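Rho guanyl nucleotide exchange factor (Rom2), putative (PDB 5O51) probably acts as a guanine-nucleotide exchange factor for Rho-type GTPases, the part crystallised here being its CNH domain, a seven-bladed beta propeller. Local coordinates at residues N20-C24 against Y36-S40; Q110-F116 against C128-T132; P177-S182 against V192-F198; M302-R308 against Y319-D323. All blocks are in the same frame, centred on the assembly; numbering follows the deposited sequence.

Contact 1: residues N20-C24 against Y36-S40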
loop_
_atom_site.group_PDB
_atom_site.type_symbol
_atom_site.label_atom_id
_atom_site.label_comp_id
_atom_site.label_asym_id
_atom_site.label_seq_id
_atom_site.Cartn_x
_atom_site.Cartn_y
_atom_site.Cartn_z
ATOM N N ASN A 20 -12.084 -7.141 -16.555
ATOM C CA ASN A 20 -11.158 -7.739 -15.583
ATOM C C ASN A 20 -10.079 -6.652 -15.350
ATOM O O ASN A 20 -9.037 -6.625 -16.009
ATOM C CB ASN A 20 -10.644 -9.111 -16.141
ATOM C CG ASN A 20 -9.607 -9.766 -15.270
ATOM O OD1 ASN A 20 -8.437 -9.947 -15.676
ATOM N ND2 ASN A 20 -9.997 -10.130 -14.073
ATOM N N ARG A 21 -10.417 -5.729 -14.455
ATOM C CA ARG A 21 -9.584 -4.551 -14.166
ATOM C C ARG A 21 -8.330 -4.929 -13.358
ATOM O O ARG A 21 -8.291 -5.991 -12.638
ATOM C CB ARG A 21 -10.453 -3.510 -13.371
ATOM C CG ARG A 21 -11.615 -2.934 -14.221
ATOM C CD ARG A 21 -12.242 -1.613 -13.677
ATOM N NE ARG A 21 -13.351 -1.180 -14.567
ATOM C CZ ARG A 21 -13.229 -0.550 -15.762
ATOM N NH1 ARG A 21 -12.048 -0.145 -16.280
ATOM N NH2 ARG A 21 -14.315 -0.278 -16.455
ATOM N N VAL A 22 -7.364 -4.031 -13.349
ATOM C CA VAL A 22 -6.196 -4.166 -12.460
ATOM C C VAL A 22 -6.550 -3.856 -10.997
ATOM O O VAL A 22 -6.875 -2.718 -10.654
ATOM C CB VAL A 22 -5.044 -3.247 -12.953
ATOM C CG1 VAL A 22 -3.840 -3.324 -12.041
ATOM C CG2 VAL A 22 -4.609 -3.668 -14.350
ATOM N N ASN A 23 -6.452 -4.837 -10.102
ATOM C CA ASN A 23 -6.715 -4.569 -8.716
ATOM C C ASN A 23 -5.438 -4.076 -7.961
ATOM O O ASN A 23 -5.540 -3.314 -6.978
ATOM C CB ASN A 23 -7.194 -5.823 -7.970
ATOM C CG ASN A 23 -8.566 -6.381 -8.451
ATOM O OD1 ASN A 23 -9.385 -5.686 -8.943
ATOM N ND2 ASN A 23 -8.763 -7.686 -8.287
ATOM N N CYS A 24 -4.275 -4.639 -8.324
ATOM C CA CYS A 24 -2.987 -4.408 -7.625
ATOM C C CYS A 24 -1.816 -4.684 -8.527
ATOM O O CYS A 24 -1.987 -5.226 -9.634
ATOM C CB CYS A 24 -2.891 -5.267 -6.366
ATOM S SG CYS A 24 -3.148 -7.035 -6.618
ATOM N N TYR A 36 0.923 -7.925 -12.245
ATOM C CA TYR A 36 -0.479 -7.438 -12.092
ATOM C C TYR A 36 -1.365 -8.492 -11.475
ATOM O O TYR A 36 -1.360 -9.663 -11.926
ATOM C CB TYR A 36 -1.141 -7.127 -13.460
ATOM C CG TYR A 36 -0.399 -6.152 -14.380
ATOM C CD1 TYR A 36 -0.567 -4.785 -14.283
ATOM C CD2 TYR A 36 0.523 -6.604 -15.279
ATOM C CE1 TYR A 36 0.078 -3.916 -15.178
ATOM C CE2 TYR A 36 1.224 -5.754 -16.136
ATOM C CZ TYR A 36 1.010 -4.415 -16.094
ATOM O OH TYR A 36 1.751 -3.617 -16.958
ATOM N N GLY A 37 -2.184 -8.089 -10.493
ATOM C CA GLY A 37 -3.234 -8.983 -9.903
ATOM C C GLY A 37 -4.633 -8.482 -10.313
ATOM O O GLY A 37 -4.945 -7.278 -10.261
ATOM N N THR A 38 -5.436 -9.403 -10.824
ATOM C CA THR A 38 -6.853 -9.135 -11.187
ATOM C C THR A 38 -7.819 -10.158 -10.569
ATOM O O THR A 38 -7.412 -11.110 -9.853
ATOM C CB THR A 38 -6.981 -9.259 -12.676
ATOM O OG1 THR A 38 -6.957 -10.683 -13.004
ATOM C CG2 THR A 38 -5.811 -8.529 -13.405
ATOM N N ASP A 39 -9.095 -9.979 -10.859
ATOM C CA ASP A 39 -10.163 -10.937 -10.452
ATOM C C ASP A 39 -10.014 -12.363 -11.035
ATOM O O ASP A 39 -10.366 -13.286 -10.382
ATOM C CB ASP A 39 -11.561 -10.319 -10.702
ATOM C CG ASP A 39 -11.952 -9.378 -9.623
ATOM O OD1 ASP A 39 -11.258 -9.346 -8.570
ATOM O OD2 ASP A 39 -12.943 -8.646 -9.798
ATOM N N SER A 40 -9.268 -12.545 -12.116
ATOM C CA SER A 40 -9.132 -13.829 -12.774
ATOM C C SER A 40 -7.752 -14.486 -12.736
ATOM O O SER A 40 -7.645 -15.711 -12.974
ATOM C CB SER A 40 -9.332 -13.620 -14.256
ATOM O OG SER A 40 -7.997 -13.447 -14.773
HETATM O O HOH W 1 -10.358 -7.354 -11.759
#
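The backbones of Asn-23 and Cys-24 both face Gly-37 in a classic beta bulge, where the antiparallel strands 22-24 and 36-38 approach to 4.8 Å between their axes. Gly-37 O takes the amide of Asn-23 N at 2.9 Å and, weakly, that of Cys-24 N, while Gly-37 N returns a nearly straight bond to Cys-24 O at 3.0 Å. Glycine suits this place because Cys-24 SG lies over Gly-37 CA at 3.8 Å, where a beta carbon would collide with it. The Asn-23 amide reaches across to Asp-39, the side chains crossing at about a right angle, and its ND2 donates to Asp-39 OD1 at 3.0 Å. The acceptor lies in the amide plane, but the donor arrives from above the carboxylate, the two planes being 62° apart. With CG opposite its own backbone N (chi1 176°), Asn-20 brings its amide across Thr-38, OD1 standing 3.1 Å from Thr-38 OG1. That hydroxyl also closes an ST turn by accepting from Ser-40 N, and Gly-41 O is its stronger outside partner. Water 1 joins the segments where they part, donating to Arg-21 O at 2.6 Å and accepting from Asp-39 N. On the apolar side, Val-22 CG2 rests obliquely against Tyr-36 CD1 at 4.2 Å. Around this hairpin of one propeller blade, Val-22 and Tyr-36 pack on Val-330 of strand 327-333, Cys-24 touches Val-65 and Ile-68 of strand 65-71, and Arg-21 forms a salt bridge with Asp-328.

Contact 2: residues Q110-F116 against C128-T132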
loop_
_atom_site.group_PDB
_atom_site.type_symbol
_atom_site.label_atom_id
_atom_site.label_comp_id
_atom_site.label_asym_id
_atom_site.label_seq_id
_atom_site.Cartn_x
_atom_site.Cartn_y
_atom_site.Cartn_z
ATOM N N GLN A 110 -1.644 -17.933 5.623
ATOM C CA GLN A 110 -2.779 -17.756 6.454
ATOM C C GLN A 110 -4.058 -17.869 5.610
ATOM O O GLN A 110 -4.173 -17.267 4.493
ATOM C CB GLN A 110 -2.701 -16.384 7.060
ATOM C CG GLN A 110 -3.948 -15.975 7.817
ATOM C CD GLN A 110 -3.639 -14.948 8.885
ATOM O OE1 GLN A 110 -2.722 -15.139 9.696
ATOM N NE2 GLN A 110 -4.415 -13.864 8.913
ATOM N N GLY A 111 -5.036 -18.553 6.212
ATOM C CA GLY A 111 -6.292 -18.888 5.579
ATOM C C GLY A 111 -7.279 -17.796 5.287
ATOM O O GLY A 111 -7.945 -17.844 4.221
ATOM N N HIS A 112 -7.403 -16.842 6.217
ATOM C CA HIS A 112 -8.401 -15.773 6.148
ATOM C C HIS A 112 -7.634 -14.497 6.472
ATOM O O HIS A 112 -7.011 -14.444 7.499
ATOM C CB HIS A 112 -9.545 -16.017 7.159
ATOM C CG HIS A 112 -10.768 -15.185 6.904
ATOM N ND1 HIS A 112 -10.890 -13.885 7.344
ATOM C CD2 HIS A 112 -11.908 -15.459 6.225
ATOM C CE1 HIS A 112 -12.048 -13.390 6.941
ATOM N NE2 HIS A 112 -12.689 -14.331 6.268
ATOM N N ALA A 113 -7.621 -13.506 5.578
ATOM C CA ALA A 113 -6.910 -12.233 5.826
ATOM C C ALA A 113 -7.509 -11.166 4.984
ATOM O O ALA A 113 -7.862 -11.382 3.811
ATOM C CB ALA A 113 -5.408 -12.369 5.529
ATOM N N ASN A 114 -7.621 -10.000 5.556
ATOM C CA ASN A 114 -8.134 -8.825 4.866
ATOM C C ASN A 114 -7.053 -7.924 4.218
ATOM O O ASN A 114 -7.313 -7.375 3.188
ATOM C CB ASN A 114 -9.009 -8.032 5.861
ATOM C CG ASN A 114 -10.151 -8.894 6.385
ATOM O OD1 ASN A 114 -10.141 -9.364 7.535
ATOM N ND2 ASN A 114 -11.067 -9.232 5.477
ATOM N N PHE A 115 -5.897 -7.731 4.854
ATOM C CA PHE A 115 -4.717 -7.086 4.230
ATOM C C PHE A 115 -3.422 -7.581 4.857
ATOM O O PHE A 115 -3.447 -8.385 5.812
ATOM C CB PHE A 115 -4.781 -5.533 4.142
ATOM C CG PHE A 115 -4.882 -4.799 5.461
ATOM C CD1 PHE A 115 -6.124 -4.556 6.043
ATOM C CD2 PHE A 115 -3.766 -4.237 6.054
ATOM C CE1 PHE A 115 -6.236 -3.839 7.228
ATOM C CE2 PHE A 115 -3.866 -3.511 7.237
ATOM C CZ PHE A 115 -5.100 -3.310 7.828
ATOM N N PHE A 116 -2.298 -7.214 4.232
ATOM C CA PHE A 116 -0.991 -7.510 4.762
ATOM C C PHE A 116 0.051 -6.418 4.524
ATOM O O PHE A 116 -0.133 -5.551 3.691
ATOM C CB PHE A 116 -0.528 -8.845 4.243
ATOM C CG PHE A 116 0.056 -8.833 2.838
ATOM C CD1 PHE A 116 1.413 -8.610 2.630
ATOM C CD2 PHE A 116 -0.742 -9.150 1.730
ATOM C CE1 PHE A 116 1.965 -8.669 1.355
ATOM C CE2 PHE A 116 -0.192 -9.216 0.456
ATOM C CZ PHE A 116 1.182 -8.990 0.275
ATOM N N CYS A 128 3.243 -9.117 8.048
ATOM C CA CYS A 128 2.039 -9.129 8.926
ATOM C C CYS A 128 0.809 -9.320 8.117
ATOM O O CYS A 128 0.667 -8.682 7.082
ATOM C CB CYS A 128 1.802 -7.838 9.698
ATOM S SG CYS A 128 3.301 -7.081 10.263
ATOM N N SER A 129 -0.093 -10.157 8.612
ATOM C CA SER A 129 -1.447 -10.304 8.063
ATOM C C SER A 129 -2.487 -9.896 9.095
ATOM O O SER A 129 -2.386 -10.266 10.250
ATOM C CB SER A 129 -1.692 -11.738 7.664
ATOM O OG SER A 129 -1.544 -12.554 8.776
ATOM N N VAL A 130 -3.476 -9.132 8.664
ATOM C CA VAL A 130 -4.461 -8.520 9.524
ATOM C C VAL A 130 -5.834 -9.000 9.096
ATOM O O VAL A 130 -6.210 -8.814 7.946
ATOM C CB VAL A 130 -4.403 -7.018 9.358
ATOM C CG1 VAL A 130 -5.473 -6.316 10.207
ATOM C CG2 VAL A 130 -2.995 -6.532 9.682
ATOM N N LYS A 131 -6.547 -9.673 10.001
ATOM C CA LYS A 131 -8.012 -9.768 9.932
ATOM C C LYS A 131 -8.685 -8.605 10.671
ATOM O O LYS A 131 -8.263 -8.236 11.728
ATOM C CB LYS A 131 -8.501 -11.078 10.536
ATOM C CG LYS A 131 -10.029 -11.174 10.590
ATOM C CD LYS A 131 -10.510 -12.606 10.702
ATOM C CE LYS A 131 -10.058 -13.266 11.997
ATOM N NZ LYS A 131 -10.555 -14.662 12.010
ATOM N N THR A 132 -9.752 -8.050 10.133
ATOM C CA THR A 132 -10.379 -6.887 10.748
ATOM C C THR A 132 -11.844 -6.852 10.385
ATOM O O THR A 132 -12.227 -7.344 9.331
ATOM C CB THR A 132 -9.680 -5.562 10.303
ATOM O OG1 THR A 132 -10.186 -4.432 11.046
ATOM C CG2 THR A 132 -9.851 -5.307 8.788
#
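Asn-114 and Phe-115 both offer their backbone N-H to Val-130 O, a classic beta bulge at the mouth of a hairpin. The bond from Asn-114 N is 3.0 Å and bent, that from Phe-115 N to the same oxygen longer but straighter. Val-130 N returns a bond to Phe-115 O at 2.9 Å, completing the antiparallel hydrogen-bonded pair within the bulge. Beside it the side chain of Asn-114 continues the ladder: its OD1 accepts Thr-132 N at 2.9 Å, the donor lying 37° out of the carbonyl plane. Asparagine fits here because its short amide can stand in for a backbone carbonyl just where the first segment leaves regular strand geometry. These strands, 115-120 and 125-132, are the first two of a four-stranded blade of the propeller, and the chain enters from strand 107-110 of the preceding blade. On the face carrying Phe-115 and Val-130, Val-130 CB sits over the centre of the Phe-115 ring in a CH-pi contact, 4.1 Å from the centroid and 10° off the ring normal. Phe-115 chi1 of 61° sets CG between backbone N and carbonyl carbon, swinging the ring over its partner. On the face of Phe-116 and Ser-129, Ser-129 OG gives a weak bond to Gln-110 OE1 at 3.0 Å, Gln-110 NE2 turns back to His-112 O, and Phe-116 diverges from the hairpin to meet Leu-78 and Leu-80 of strand 76-81. At the solvent-facing end the Lys-131 side chain crosses that of His-112 at about a right angle, Lys-131 CD 3.6 Å from His-112 ND1.

Contact 3: residues P177-S182 against V192-F198; sequences PAESSS and VGCARGF
Gly-193 O receives two backbone amides from the serines opposite. Ser-182 N comes in the carbonyl plane on a lone pair, while Ser-181 N lies at a short and somewhat doubtful 2.6 Å, its bond bent to 130°. Gly-193 N donates in return to Ser-182 O at 2.8 Å, and further out Ala-195 N reaches Glu-179 O at 2.9 Å. Glycine belongs at 193 because Ser-182 OG sits 3.6 Å from Gly-193 CA, where a beta carbon would clash; that hydroxyl is held by Pro-230 O. Among side-chain polar contacts, Arg-196 bends back at chi3 (-38°) so that NH1 makes a weak bond to Pro-177 O at 3.3 Å, the carbonyl oxygen lying at the edge of the guanidinium, near its plane. The packing contacts are small: Ala-178 CB touches Cys-194 SG at 4.2 Å, and Ser-180 OG, bonded to Ser-137, lies against Val-192 CG1 at 3.3 Å. Small residues suit strands that come this close, Ser-180 CA and Cys-194 CA being 3.9 Å apart. A type I turn from Cys-194 to Gly-197, a glycine with positive phi, then starts the next strand. Ser-181 and Ser-182 facing Gly-193 form a classic beta bulge at the entry to a propeller blade, on the hairpin of strands 180-186 and 189-194.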
loop_
_atom_site.group_PDB
_atom_site.type_symbol
_atom_site.label_atom_id
_atom_site.label_comp_id
_atom_site.label_asym_id
_atom_site.label_seq_id
_atom_site.Cartn_x
_atom_site.Cartn_y
_atom_site.Cartn_z
ATOM N N PRO A 177 -8.919 -4.005 19.816
ATOM C CA PRO A 177 -10.383 -3.834 19.827
ATOM C C PRO A 177 -10.860 -2.643 18.993
ATOM O O PRO A 177 -11.480 -1.727 19.544
ATOM C CB PRO A 177 -10.688 -3.634 21.327
ATOM C CG PRO A 177 -9.479 -2.925 21.839
ATOM C CD PRO A 177 -8.315 -3.530 21.085
ATOM N N ALA A 178 -10.569 -2.672 17.686
ATOM C CA ALA A 178 -11.097 -1.707 16.691
ATOM C C ALA A 178 -10.881 -2.130 15.208
ATOM O O ALA A 178 -9.981 -2.906 14.879
ATOM C CB ALA A 178 -10.492 -0.337 16.924
ATOM N N GLU A 179 -11.711 -1.583 14.326
ATOM C CA GLU A 179 -11.522 -1.718 12.872
ATOM C C GLU A 179 -10.208 -1.026 12.410
ATOM O O GLU A 179 -10.004 0.161 12.717
ATOM C CB GLU A 179 -12.724 -1.113 12.128
ATOM C CG GLU A 179 -12.781 -1.434 10.626
ATOM C CD GLU A 179 -13.986 -0.831 9.913
ATOM O OE1 GLU A 179 -14.380 0.314 10.233
ATOM O OE2 GLU A 179 -14.540 -1.508 9.017
ATOM N N SER A 180 -9.350 -1.768 11.683
ATOM C CA SER A 180 -8.035 -1.262 11.207
ATOM C C SER A 180 -7.995 -0.957 9.709
ATOM O O SER A 180 -8.337 -1.820 8.915
ATOM C CB SER A 180 -6.937 -2.254 11.509
ATOM O OG SER A 180 -6.746 -2.360 12.890
ATOM N N SER A 181 -7.579 0.274 9.369
ATOM C CA SER A 181 -7.313 0.751 7.987
ATOM C C SER A 181 -5.931 0.348 7.449
ATOM O O SER A 181 -5.822 -0.004 6.296
ATOM C CB SER A 181 -7.362 2.281 7.902
ATOM O OG SER A 181 -8.599 2.829 8.316
ATOM N N SER A 182 -4.881 0.401 8.268
ATOM C CA SER A 182 -3.521 0.259 7.755
ATOM C C SER A 182 -2.484 -0.203 8.785
ATOM O O SER A 182 -2.716 -0.165 9.972
ATOM C CB SER A 182 -3.093 1.607 7.229
ATOM O OG SER A 182 -3.040 2.577 8.255
ATOM N N VAL A 192 -0.507 0.849 13.963
ATOM C CA VAL A 192 -1.730 0.408 13.337
ATOM C C VAL A 192 -2.655 1.600 13.198
ATOM O O VAL A 192 -2.888 2.329 14.169
ATOM C CB VAL A 192 -2.455 -0.696 14.153
ATOM C CG1 VAL A 192 -3.860 -0.984 13.578
ATOM C CG2 VAL A 192 -1.620 -1.973 14.187
ATOM N N GLY A 193 -3.209 1.742 11.983
ATOM C CA GLY A 193 -4.186 2.781 11.655
ATOM C C GLY A 193 -5.546 2.154 11.881
ATOM O O GLY A 193 -5.921 1.249 11.163
ATOM N N CYS A 194 -6.233 2.566 12.942
ATOM C CA CYS A 194 -7.480 1.934 13.364
ATOM C C CYS A 194 -8.430 3.079 13.592
ATOM O O CYS A 194 -8.002 4.212 13.609
ATOM C CB CYS A 194 -7.251 1.108 14.652
ATOM S SG CYS A 194 -7.189 2.134 16.146
ATOM N N ALA A 195 -9.703 2.806 13.810
ATOM C CA ALA A 195 -10.714 3.888 13.902
ATOM C C ALA A 195 -10.510 4.970 14.988
ATOM O O ALA A 195 -11.098 6.038 14.919
ATOM C CB ALA A 195 -12.070 3.239 14.060
ATOM N N ARG A 196 -9.725 4.688 16.019
ATOM C CA ARG A 196 -9.479 5.663 17.098
ATOM C C ARG A 196 -8.223 6.493 16.860
ATOM O O ARG A 196 -7.987 7.509 17.553
ATOM C CB ARG A 196 -9.339 4.944 18.443
ATOM C CG ARG A 196 -10.665 4.489 19.066
ATOM C CD ARG A 196 -10.455 3.995 20.495
ATOM N NE ARG A 196 -9.187 3.250 20.635
ATOM C CZ ARG A 196 -9.033 1.919 20.679
ATOM N NH1 ARG A 196 -10.065 1.073 20.619
ATOM N NH2 ARG A 196 -7.802 1.417 20.807
ATOM N N GLY A 197 -7.408 6.037 15.912
ATOM C CA GLY A 197 -6.193 6.720 15.483
ATOM C C GLY A 197 -5.059 5.742 15.232
ATOM O O GLY A 197 -5.205 4.497 15.244
ATOM N N PHE A 198 -3.898 6.311 15.030
ATOM C CA PHE A 198 -2.678 5.545 15.024
ATOM C C PHE A 198 -2.330 5.016 16.450
ATOM O O PHE A 198 -2.100 5.810 17.359
ATOM C CB PHE A 198 -1.576 6.445 14.469
ATOM C CG PHE A 198 -1.607 6.637 12.944
ATOM C CD1 PHE A 198 -1.490 5.549 12.075
ATOM C CD2 PHE A 198 -1.665 7.925 12.390
ATOM C CE1 PHE A 198 -1.467 5.757 10.703
ATOM C CE2 PHE A 198 -1.616 8.137 11.005
ATOM C CZ PHE A 198 -1.521 7.047 10.169
#

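Contact 4: residues M302-R308 against Y319-D323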
loop_
_atom_site.group_PDB
_atom_site.type_symbol
_atom_site.label_atom_id
_atom_site.label_comp_id
_atom_site.label_asym_id
_atom_site.label_seq_id
_atom_site.Cartn_x
_atom_site.Cartn_y
_atom_site.Cartn_z
ATOM N N MET A 302 -6.173 16.288 -10.601
ATOM C CA MET A 302 -6.334 15.426 -11.863
ATOM C C MET A 302 -7.608 14.584 -11.703
ATOM O O MET A 302 -7.663 13.690 -10.849
ATOM C CB MET A 302 -5.095 14.543 -12.024
ATOM C CG MET A 302 -3.736 15.229 -11.957
ATOM S SD MET A 302 -2.269 14.095 -11.853
ATOM C CE MET A 302 -2.376 13.370 -13.508
ATOM N N THR A 303 -8.674 14.890 -12.440
ATOM C CA THR A 303 -9.953 14.214 -12.209
ATOM C C THR A 303 -9.980 12.883 -12.983
ATOM O O THR A 303 -9.198 12.699 -13.846
ATOM C CB THR A 303 -11.150 15.068 -12.622
ATOM O OG1 THR A 303 -10.953 15.454 -13.978
ATOM C CG2 THR A 303 -11.196 16.349 -11.814
ATOM N N GLY A 304 -10.865 11.970 -12.608
ATOM C CA GLY A 304 -11.076 10.735 -13.331
ATOM C C GLY A 304 -12.058 9.872 -12.624
ATOM O O GLY A 304 -12.834 10.327 -11.775
ATOM N N LYS A 305 -12.013 8.610 -12.958
ATOM C CA LYS A 305 -12.970 7.643 -12.458
ATOM C C LYS A 305 -12.320 6.326 -11.983
ATOM O O LYS A 305 -11.487 5.780 -12.646
ATOM C CB LYS A 305 -13.993 7.436 -13.585
ATOM C CG LYS A 305 -15.312 6.961 -13.035
ATOM C CD LYS A 305 -16.180 6.311 -14.088
ATOM C CE LYS A 305 -17.127 5.319 -13.402
ATOM N NZ LYS A 305 -18.211 4.856 -14.301
ATOM N N ASN A 306 -12.676 5.862 -10.801
ATOM C CA ASN A 306 -12.121 4.654 -10.211
ATOM C C ASN A 306 -10.565 4.688 -10.258
ATOM O O ASN A 306 -9.914 3.793 -10.761
ATOM C CB ASN A 306 -12.709 3.386 -10.900
ATOM C CG ASN A 306 -12.387 2.074 -10.155
ATOM O OD1 ASN A 306 -12.004 2.051 -8.984
ATOM N ND2 ASN A 306 -12.559 0.957 -10.860
ATOM N N ILE A 307 -9.999 5.757 -9.726
ATOM C CA ILE A 307 -8.537 5.912 -9.607
ATOM C C ILE A 307 -8.059 5.094 -8.449
ATOM O O ILE A 307 -8.651 5.186 -7.404
ATOM C CB ILE A 307 -8.128 7.381 -9.357
ATOM C CG1 ILE A 307 -8.482 8.214 -10.590
ATOM C CG2 ILE A 307 -6.604 7.404 -8.945
ATOM C CD1 ILE A 307 -8.525 9.740 -10.382
ATOM N N ARG A 308 -7.049 4.255 -8.649
ATOM C CA ARG A 308 -6.455 3.366 -7.604
ATOM C C ARG A 308 -4.926 3.622 -7.622
ATOM O O ARG A 308 -4.282 3.389 -8.668
ATOM C CB ARG A 308 -6.642 1.888 -8.018
ATOM C CG ARG A 308 -8.060 1.374 -7.929
ATOM C CD ARG A 308 -8.405 0.417 -9.086
ATOM N NE ARG A 308 -8.809 1.145 -10.275
ATOM C CZ ARG A 308 -8.780 0.732 -11.528
ATOM N NH1 ARG A 308 -8.318 -0.464 -11.892
ATOM N NH2 ARG A 308 -9.203 1.549 -12.455
ATOM N N TYR A 319 -0.310 4.055 -11.080
ATOM C CA TYR A 319 -1.718 4.117 -10.725
ATOM C C TYR A 319 -2.575 3.691 -11.900
ATOM O O TYR A 319 -2.066 3.595 -12.983
ATOM C CB TYR A 319 -2.100 5.525 -10.188
ATOM C CG TYR A 319 -2.216 6.602 -11.240
ATOM C CD1 TYR A 319 -1.096 7.161 -11.814
ATOM C CD2 TYR A 319 -3.464 7.030 -11.708
ATOM C CE1 TYR A 319 -1.190 8.126 -12.824
ATOM C CE2 TYR A 319 -3.579 8.014 -12.690
ATOM C CZ TYR A 319 -2.416 8.578 -13.228
ATOM O OH TYR A 319 -2.479 9.579 -14.226
ATOM N N ALA A 320 -3.836 3.297 -11.623
ATOM C CA ALA A 320 -4.825 2.953 -12.640
ATOM C C ALA A 320 -6.077 3.819 -12.606
ATOM O O ALA A 320 -6.456 4.304 -11.548
ATOM C CB ALA A 320 -5.218 1.465 -12.508
ATOM N N TYR A 321 -6.725 3.953 -13.748
ATOM C CA TYR A 321 -7.991 4.677 -13.873
ATOM C C TYR A 321 -8.833 4.104 -15.028
ATOM O O TYR A 321 -8.275 3.529 -15.988
ATOM C CB TYR A 321 -7.734 6.193 -14.010
ATOM C CG TYR A 321 -7.000 6.610 -15.288
ATOM C CD1 TYR A 321 -5.641 6.718 -15.291
ATOM C CD2 TYR A 321 -7.673 6.934 -16.460
ATOM C CE1 TYR A 321 -4.951 7.091 -16.404
ATOM C CE2 TYR A 321 -6.974 7.290 -17.617
ATOM C CZ TYR A 321 -5.606 7.349 -17.561
ATOM O OH TYR A 321 -4.798 7.718 -18.619
ATOM N N GLU A 322 -10.162 4.255 -14.942
ATOM C CA GLU A 322 -11.101 3.866 -16.037
ATOM C C GLU A 322 -11.186 4.981 -17.051
ATOM O O GLU A 322 -11.308 6.140 -16.699
ATOM C CB GLU A 322 -12.546 3.717 -15.566
ATOM C CG GLU A 322 -12.798 2.646 -14.574
ATOM C CD GLU A 322 -14.265 2.486 -14.149
ATOM O OE1 GLU A 322 -15.170 3.215 -14.685
ATOM O OE2 GLU A 322 -14.472 1.619 -13.243
ATOM N N ASP A 323 -11.225 4.631 -18.313
ATOM C CA ASP A 323 -11.422 5.586 -19.382
ATOM C C ASP A 323 -12.566 5.070 -20.271
ATOM O O ASP A 323 -12.991 3.915 -20.112
ATOM C CB ASP A 323 -10.123 5.691 -20.149
ATOM C CG ASP A 323 -9.868 7.062 -20.683
ATOM O OD1 ASP A 323 -10.825 7.885 -20.735
ATOM O OD2 ASP A 323 -8.708 7.286 -21.068
HETATM O O HOH W 2 -10.617 8.355 -15.530
#
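Glu-322 is met at both carboxylate oxygens: Asn-306 ND2 donates to Glu-322 OE2 at 3.1 Å, and Lys-305 NZ forms a long salt bridge to Glu-322 OE1 at 3.5 Å. The Asn-306 amide plane stands 87° from the carboxylate, reaching OE2 on its anti side. Asn-306 also anchors Arg-308, whose NE and NH2 both grip Asn-306 O side-on, each at 2.9 Å. Chain bends at chi2 and chi3 (-84°) of Arg-308 fold the guanidinium back to this carbonyl. Its flat group is then sandwiched, Asn-306 ND2 over one face and Ala-320 CB over the other, both offset toward the rim, the methyl small enough to lie against it. Backbone bonds complete the hairpin: Arg-308 and Ala-320 exchange a pair, Glu-322 N meets Lys-305 O, and water 2 bridges Lys-305 N and Glu-322 O. Asn-306 suits the corner between strands 298-303 and 307-312 because asparagine tolerates its positive phi (50°). Further in, Ile-307 CG2 lies beside Tyr-319 CD2 at 4.2 Å, its CG1 packs on Tyr-321 CB at 4.0 Å, and Met-302 CE reaches Tyr-319 OH. The guanidinium also forms a salt bridge with Asp-328 and bonds to Val-22 O. Together with Asn-306 O, these partners probably fix its position and rotation, so that Arg-308 ties its blade's hairpin to the chain entering the next blade.

Contacts 1, 2 and 3 repeat one device, a classic beta bulge where the chain enters a propeller blade, its shared carbonyl on the second strand; contact 4 replaces it with a sharp corner at Asn-306. Neighbouring contacts touch in two pairs. Contacts 1 and 4, centres 15 Å apart, join through Val-22 O and Arg-308 NH1 at 2.9 Å, with a long, weak ion pair between Arg-21 and Glu-322. Contacts 2 and 3, centres 14 Å apart, meet where Ser-180 N reaches Thr-132 OG1 at 2.9 Å. Between the pairs, contacts 1 and 2 are separated by about 8 Å at their nearest atoms, and contacts 3 and 4 by about 14 Å.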